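Local coordinates for glutathione-independent glyoxalase DJ-1 (Schizosaccharomyces pombe, PDB 4QYT), which converts methylglyoxal to D-lactate in one glutathione-independent step and helps protect the cell against reactive oxygen species, at residues Gln177-Ser180 with Lys181-Asn185. Residues are numbered along the deposited sequence; the frame is centred on the assembly and turned at random.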
loop_
_atom_site.group_PDB
_atom_site.type_symbol
_atom_site.label_atom_id
_atom_site.label_comp_id
_atom_site.label_asym_id
_atom_site.label_seq_id
_atom_site.Cartn_x
_atom_site.Cartn_y
_atom_site.Cartn_z
ATOM N N GLN A 177 -0.296 -1.589 19.945
ATOM C CA GLN A 177 -1.134 -2.045 21.048
ATOM C C GLN A 177 -0.857 -3.473 21.463
ATOM O O GLN A 177 -1.223 -3.859 22.572
ATOM C CB GLN A 177 -2.620 -1.913 20.694
ATOM C CG GLN A 177 -3.055 -0.553 20.189
ATOM C CD GLN A 177 -2.442 0.606 20.969
ATOM O OE1 GLN A 177 -1.872 1.525 20.375
ATOM N NE2 GLN A 177 -2.720 0.680 22.223
ATOM N N VAL A 178 -0.308 -4.277 20.548
ATOM C CA VAL A 178 -0.243 -5.720 20.714
ATOM C C VAL A 178 1.149 -6.312 20.712
ATOM O O VAL A 178 1.368 -7.336 21.323
ATOM C CB VAL A 178 -1.098 -6.527 19.744
ATOM C CG1 VAL A 178 -2.538 -6.194 19.966
ATOM C CG2 VAL A 178 -0.676 -6.331 18.280
ATOM N N ALA A 179 2.126 -5.565 20.223
ATOM C CA ALA A 179 3.508 -5.982 20.171
ATOM C C ALA A 179 4.240 -5.492 21.402
ATOM O O ALA A 179 3.989 -4.401 21.916
ATOM C CB ALA A 179 4.190 -5.455 18.913
ATOM N N SER A 180 5.248 -6.251 21.797
ATOM C CA SER A 180 6.214 -5.714 22.767
ATOM C C SER A 180 6.868 -4.459 22.175
ATOM O O SER A 180 6.986 -4.300 20.946
ATOM C CB SER A 180 7.301 -6.723 23.099
ATOM O OG SER A 180 8.100 -6.982 21.964
ATOM N N LYS A 181 7.398 -3.611 23.052
ATOM C CA LYS A 181 8.144 -2.431 22.612
ATOM C C LYS A 181 9.309 -2.871 21.741
ATOM O O LYS A 181 9.620 -2.260 20.706
ATOM C CB LYS A 181 8.633 -1.621 23.822
ATOM C CG LYS A 181 9.345 -0.337 23.447
ATOM C CD LYS A 181 9.734 0.459 24.683
ATOM C CE LYS A 181 10.374 1.791 24.313
ATOM N NZ LYS A 181 9.366 2.812 23.905
ATOM N N ASP A 182 9.966 -3.947 22.141
ATOM C CA ASP A 182 11.089 -4.466 21.386
ATOM C C ASP A 182 10.707 -4.855 19.955
ATOM O O ASP A 182 11.389 -4.471 18.991
ATOM C CB ASP A 182 11.796 -5.597 22.152
ATOM C CG ASP A 182 13.117 -5.993 21.524
ATOM O OD1 ASP A 182 14.193 -5.418 21.956
ATOM O OD2 ASP A 182 13.121 -7.068 20.890
ATOM N N LYS A 183 9.604 -5.575 19.806
ATOM C CA LYS A 183 9.157 -5.984 18.482
ATOM C C LYS A 183 8.662 -4.801 17.677
ATOM O O LYS A 183 8.933 -4.686 16.475
ATOM C CB LYS A 183 8.041 -7.007 18.592
ATOM C CG LYS A 183 7.224 -7.116 17.316
ATOM C CD LYS A 183 7.747 -8.240 16.450
ATOM C CE LYS A 183 7.510 -9.553 17.173
ATOM N NZ LYS A 183 7.669 -10.729 16.282
ATOM N N TYR A 184 7.879 -3.952 18.321
ATOM C CA TYR A 184 7.410 -2.740 17.673
ATOM C C TYR A 184 8.571 -1.955 17.090
ATOM O O TYR A 184 8.575 -1.546 15.916
ATOM C CB TYR A 184 6.597 -1.887 18.632
ATOM C CG TYR A 184 6.130 -0.610 17.983
ATOM C CD1 TYR A 184 4.990 -0.590 17.188
ATOM C CD2 TYR A 184 6.838 0.555 18.076
ATOM C CE1 TYR A 184 4.548 0.563 16.543
ATOM C CE2 TYR A 184 6.453 1.686 17.389
ATOM C CZ TYR A 184 5.275 1.698 16.659
ATOM O OH TYR A 184 4.866 2.851 15.998
ATOM N N ASN A 185 9.594 -1.758 17.899
ATOM C CA ASN A 185 10.696 -0.904 17.470
ATOM C C ASN A 185 11.441 -1.507 16.279
ATOM O O ASN A 185 11.884 -0.798 15.367
ATOM C CB ASN A 185 11.676 -0.653 18.623
ATOM C CG ASN A 185 11.144 0.332 19.646
ATOM O OD1 ASN A 185 10.181 1.072 19.411
ATOM N ND2 ASN A 185 11.792 0.353 20.806
#
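Ser180 uses both of its oxygens to start the helix that follows it. Ser180 OG accepts from Lys183 N at 3.0 Å, in a bond only moderately bent (161°). Its carbonyl takes the N-H of Tyr184: the Tyr184 N to Ser180 O bond measures 2.8 Å and is nearly straight at 172°, the first i to i+4 bond of the helix; Asn185 N to Lys181 O, 2.9 Å, is the next. Ser180 is therefore the N-cap of helix 181-190, the C-terminal helix, which is joined to helix 167-178 by a short link on the surface of this DJ-1/PfpI fold, away from the active site. Serine suits the place because first-turn N-H groups lack the i-4 helical carbonyl that serves later ones; its short side chain, with OG between the backbone N and the carbonyl carbon (chi1 66°), supplies an acceptor for Lys183 N. Just before the cap, the small Ala179 lets the chain pass close to the first turn: its CB rests 3.8 Å from Lys183 CG and 4.3 Å from Tyr184 CB. In the conformer given, the lysine chain bends at chi2 and chi3, and NZ donates to Ala30 O, while Tyr184 packs against Leu172, Leu175 and Glu176.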